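Local coordinates for putative carboxynorspermidine decarboxylase protein (Sinorhizobium meliloti, PDB 3MT1) that probably catalyses the pyridoxal 5'-phosphate-dependent decarboxylation of carboxynorspermidine and carboxyspermidine to norspermidine and spermidine, working as a homodimer, at the interface of chains A and B. Residues are numbered along the deposited sequence; one frame, centred on the assembly and turned at random. Chains: chain A/B, Putative carboxynorspermidine decarboxylase protein.

Contact 1 and contact 2 belong to one two-fold symmetric dimer interface, and the centres of their C-alpha atoms lie about 17 Å apart. They share no residue. In contact 1 helix 60-70 and the loop residue A:Ala40 meet helix 357-362 and the coil residue B:Leu364 beyond it. In contact 2 the end of strand 73-78 and the following loop meet strands and a loop of the C-terminal part of chain B. The first grip is mainly aromatic and aliphatic, the second includes a salt bridge, and each recurs with the chains exchanged. In this family the active sites lie at the dimer interface and take residues from both chains.

Contact 1: the interface of chains A and B. Residues chain A 40, 61-62, 65; chain B 357, 360-361, 364.
B:Tyr360 and B:Tyr357, one helical turn apart near the C-terminus of chain B, lie against A:Phe61 and A:Leu65 of helix 60-70 in a largely apolar patch of the homodimer interface. The aromatic packing centres on A:Phe61, whose flat ring offers a face to the backbone CA of B:Tyr357, 4.0 Å from the centroid and shifted toward the rim, a CH-pi contact. The side chains of B:Tyr360 and A:Phe61 run antiparallel, flank to flank, with B:Tyr360 CD2 resting 3.6 Å from A:Phe61 CB. In both tyrosines CG is anti to the backbone N (chi1 169° in B:Tyr360), a setting that carries the rings away from their own helix toward chain A.

Aliphatic groups complete the packing. A:Leu65 lies square across both tyrosines, and its branching suits it to several neighbours: CD1 meets the methylene CG of B:Glu361 at 3.8 Å, while CD2 points toward B:Leu364. The B:Leu364 methyl CD1 in turn rests 3.5 Å from A:Ala40 CB, where a small alanine lets the leucine come close to the loop backbone.

Polar groups enter at the rims. The backbone oxygen A:Phe61 O lies in the plane of the B:Tyr357 ring, at its edge near CE1, and B:Tyr357 OH lies 3.3 Å from A:Leu65 CA. Tyrosine suits position B:Tyr360 because its ring packs against carbon while its hydroxyl reaches water. The methylene A:Glu62 CG lies beside that hydroxyl, and the extended chain carries the carboxylate to the same water. This water bridges the chains, 2.7 Å from A:Glu62 OE2 and 2.8 Å from the phenol oxygen B:Tyr360 OH, in the plane of the tyrosine ring.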
loop_
_atom_site.group_PDB
_atom_site.type_symbol
_atom_site.label_atom_id
_atom_site.label_comp_id
_atom_site.label_asym_id
_atom_site.label_seq_id
_atom_site.Cartn_x
_atom_site.Cartn_y
_atom_site.Cartn_z
ATOM N N ALA A 40 -14.324 5.268 2.564
ATOM C CA ALA A 40 -14.560 5.344 3.985
ATOM C C ALA A 40 -14.239 6.734 4.492
ATOM O O ALA A 40 -13.942 6.925 5.639
ATOM C CB ALA A 40 -13.703 4.315 4.679
ATOM N N PHE A 61 -12.787 -2.892 12.291
ATOM C CA PHE A 61 -12.641 -1.451 12.179
ATOM C C PHE A 61 -13.660 -0.789 11.276
ATOM O O PHE A 61 -14.176 0.273 11.616
ATOM C CB PHE A 61 -11.222 -1.107 11.815
ATOM C CG PHE A 61 -10.283 -1.320 12.949
ATOM C CD1 PHE A 61 -10.790 -1.663 14.214
ATOM C CD2 PHE A 61 -8.914 -1.118 12.800
ATOM C CE1 PHE A 61 -9.960 -1.839 15.317
ATOM C CE2 PHE A 61 -8.051 -1.275 13.912
ATOM C CZ PHE A 61 -8.580 -1.646 15.169
ATOM N N GLU A 62 -13.996 -1.452 10.174
ATOM C CA GLU A 62 -15.001 -0.955 9.227
ATOM C C GLU A 62 -16.401 -0.997 9.783
ATOM O O GLU A 62 -17.163 -0.064 9.595
ATOM C CB GLU A 62 -14.975 -1.731 7.904
ATOM C CG GLU A 62 -13.839 -1.299 6.990
ATOM C CD GLU A 62 -13.880 -1.934 5.603
ATOM O OE1 GLU A 62 -14.751 -2.813 5.357
ATOM O OE2 GLU A 62 -13.029 -1.541 4.751
ATOM N N LEU A 65 -16.587 1.819 12.363
ATOM C CA LEU A 65 -16.707 3.080 11.665
ATOM C C LEU A 65 -18.113 3.219 11.094
ATOM O O LEU A 65 -18.686 4.305 11.191
ATOM C CB LEU A 65 -15.668 3.206 10.538
ATOM C CG LEU A 65 -15.621 4.498 9.703
ATOM C CD1 LEU A 65 -14.894 5.542 10.495
ATOM C CD2 LEU A 65 -14.920 4.366 8.373
ATOM N N TYR B 357 -8.106 1.465 16.671
ATOM C CA TYR B 357 -9.201 2.020 15.901
ATOM C C TYR B 357 -8.991 3.503 15.567
ATOM O O TYR B 357 -9.233 3.959 14.433
ATOM C CB TYR B 357 -10.544 1.805 16.645
ATOM C CG TYR B 357 -11.677 2.488 15.952
ATOM C CD1 TYR B 357 -12.213 1.948 14.782
ATOM C CD2 TYR B 357 -12.187 3.692 16.423
ATOM C CE1 TYR B 357 -13.252 2.572 14.122
ATOM C CE2 TYR B 357 -13.233 4.341 15.757
ATOM C CZ TYR B 357 -13.746 3.763 14.607
ATOM O OH TYR B 357 -14.732 4.368 13.907
ATOM N N TYR B 360 -6.851 3.981 12.654
ATOM C CA TYR B 360 -7.629 3.775 11.441
ATOM C C TYR B 360 -8.525 4.958 11.121
ATOM O O TYR B 360 -8.455 5.494 10.022
ATOM C CB TYR B 360 -8.457 2.499 11.544
ATOM C CG TYR B 360 -9.490 2.307 10.464
ATOM C CD1 TYR B 360 -9.122 2.047 9.132
ATOM C CD2 TYR B 360 -10.841 2.316 10.784
ATOM C CE1 TYR B 360 -10.110 1.838 8.146
ATOM C CE2 TYR B 360 -11.816 2.117 9.834
ATOM C CZ TYR B 360 -11.460 1.883 8.538
ATOM O OH TYR B 360 -12.455 1.661 7.639
ATOM N N GLU B 361 -9.328 5.382 12.112
ATOM C CA GLU B 361 -10.372 6.383 11.903
ATOM C C GLU B 361 -9.761 7.698 11.470
ATOM O O GLU B 361 -10.276 8.368 10.555
ATOM C CB GLU B 361 -11.178 6.624 13.174
ATOM C CG GLU B 361 -12.518 7.253 12.891
ATOM C CD GLU B 361 -13.209 7.812 14.108
ATOM O OE1 GLU B 361 -14.452 7.606 14.238
ATOM O OE2 GLU B 361 -12.515 8.461 14.920
ATOM N N LEU B 364 -8.672 8.512 7.833
ATOM C CA LEU B 364 -9.730 8.638 6.794
ATOM C C LEU B 364 -10.406 9.990 6.748
ATOM O O LEU B 364 -11.113 10.315 5.816
ATOM C CB LEU B 364 -10.822 7.578 6.993
ATOM C CG LEU B 364 -10.341 6.227 6.489
ATOM C CD1 LEU B 364 -11.198 5.090 7.018
ATOM C CD2 LEU B 364 -10.178 6.226 4.930
HETATM O O HOH W 1 -12.026 0.973 4.942
#

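Contact 2: the interface of chains A and B. Residues chain A 78-81, 85; chain B 247, 258, 293.
B:Lys293 reaches across the dimer interface to A:Ala80 and A:Glu85, its side-chain amino nitrogen joining a backbone carbonyl to a carboxylate. NZ donates a hydrogen bond of 2.7 Å to A:Ala80 O, almost in line with the C=O bond (168° at the oxygen). It also forms a salt bridge of 3.1 Å with A:Glu85 OE2, using the syn lone pair of that oxygen. A long, flexible lysine suits the task: bends at chi3 (122°) and chi4 (75°) turn its tip toward both acceptors, and the glutamate comes to meet it head-on with its chain extended beyond CG.

A:Ala80 is held from its own side as well. The hydroxyl A:Ser78 OG accepts from A:Ala80 N and donates to A:Ala80 O at 2.8 Å, approaching that oxygen from above the carbonyl plane, so two donors grip it. A:Ala80 CB, a methyl small enough to fit here, faces the notch formed by B:Ile258 CG2, 3.7 Å away, and B:Leu247 CB.

A:Val79 supplies a branched apolar neighbour, set square to B:Ile258, with CG1 3.8 Å from B:Ile258 CG2. Beyond this packing, a water links the backbone oxygens A:Tyr81 O and B:Leu247 O.

In the fold, the chain A residues, from the end of strand 73-78 to the loop before helix 86-92, belong to the alpha/beta-barrel domain of this fold type III enzyme; they face strands 240-251 and 255-259 and the loop past strand 286-291 in the C-terminal beta-sheet domain of chain B.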
loop_
_atom_site.group_PDB
_atom_site.type_symbol
_atom_site.label_atom_id
_atom_site.label_comp_id
_atom_site.label_asym_id
_atom_site.label_seq_id
_atom_site.Cartn_x
_atom_site.Cartn_y
_atom_site.Cartn_z
ATOM N N SER A 78 -16.863 -10.942 6.702
ATOM C CA SER A 78 -15.461 -11.094 6.683
ATOM C C SER A 78 -15.147 -12.463 6.209
ATOM O O SER A 78 -15.826 -13.406 6.573
ATOM C CB SER A 78 -14.886 -10.857 8.058
ATOM O OG SER A 78 -13.568 -11.371 8.162
ATOM N N VAL A 79 -14.126 -12.558 5.371
ATOM C CA VAL A 79 -13.561 -13.811 4.952
ATOM C C VAL A 79 -13.348 -14.752 6.144
ATOM O O VAL A 79 -13.486 -15.967 6.015
ATOM C CB VAL A 79 -12.239 -13.534 4.149
ATOM C CG1 VAL A 79 -11.375 -14.764 3.956
ATOM C CG2 VAL A 79 -12.586 -12.948 2.792
ATOM N N ALA A 80 -13.007 -14.200 7.303
ATOM C CA ALA A 80 -12.749 -15.008 8.498
ATOM C C ALA A 80 -12.694 -14.092 9.707
ATOM O O ALA A 80 -11.984 -13.090 9.714
ATOM C CB ALA A 80 -11.450 -15.775 8.360
ATOM N N TYR A 81 -13.464 -14.429 10.733
ATOM C CA TYR A 81 -13.443 -13.647 11.961
ATOM C C TYR A 81 -12.570 -14.327 12.957
ATOM O O TYR A 81 -12.490 -15.551 12.969
ATOM C CB TYR A 81 -14.822 -13.589 12.561
ATOM C CG TYR A 81 -15.827 -12.927 11.687
ATOM C CD1 TYR A 81 -16.734 -13.687 10.948
ATOM C CD2 TYR A 81 -15.884 -11.547 11.607
ATOM C CE1 TYR A 81 -17.679 -13.081 10.149
ATOM C CE2 TYR A 81 -16.812 -10.937 10.832
ATOM C CZ TYR A 81 -17.710 -11.698 10.097
ATOM O OH TYR A 81 -18.641 -11.065 9.309
ATOM N N GLU A 85 -12.321 -11.027 18.357
ATOM C CA GLU A 85 -12.939 -9.799 17.854
ATOM C C GLU A 85 -14.403 -9.969 17.601
ATOM O O GLU A 85 -15.111 -8.995 17.367
ATOM C CB GLU A 85 -12.264 -9.324 16.553
ATOM C CG GLU A 85 -12.461 -10.302 15.369
ATOM C CD GLU A 85 -11.892 -9.819 14.036
ATOM O OE1 GLU A 85 -11.437 -8.647 13.940
ATOM O OE2 GLU A 85 -11.889 -10.626 13.072
ATOM N N LEU B 247 -7.247 -18.635 10.995
ATOM C CA LEU B 247 -8.588 -18.288 11.444
ATOM C C LEU B 247 -9.662 -19.229 10.877
ATOM O O LEU B 247 -10.703 -19.426 11.486
ATOM C CB LEU B 247 -8.912 -16.844 11.046
ATOM C CG LEU B 247 -8.066 -15.691 11.550
ATOM C CD1 LEU B 247 -8.604 -14.492 10.908
ATOM C CD2 LEU B 247 -8.129 -15.536 13.061
ATOM N N ILE B 258 -6.791 -19.418 6.023
ATOM C CA ILE B 258 -6.900 -17.964 6.166
ATOM C C ILE B 258 -6.171 -17.490 7.417
ATOM O O ILE B 258 -6.424 -18.003 8.507
ATOM C CB ILE B 258 -8.380 -17.507 6.327
ATOM C CG1 ILE B 258 -9.332 -18.319 5.428
ATOM C CG2 ILE B 258 -8.522 -15.954 6.117
ATOM C CD1 ILE B 258 -9.266 -17.936 3.946
ATOM N N LYS B 293 -6.799 -12.079 4.846
ATOM C CA LYS B 293 -8.117 -11.793 5.348
ATOM C C LYS B 293 -8.891 -10.867 4.375
ATOM O O LYS B 293 -10.012 -10.510 4.652
ATOM C CB LYS B 293 -7.911 -11.080 6.687
ATOM C CG LYS B 293 -8.841 -11.461 7.807
ATOM C CD LYS B 293 -8.453 -10.707 9.086
ATOM C CE LYS B 293 -9.621 -9.886 9.599
ATOM N NZ LYS B 293 -10.654 -10.750 10.236
HETATM O O HOH W 2 -11.478 -17.960 13.540
#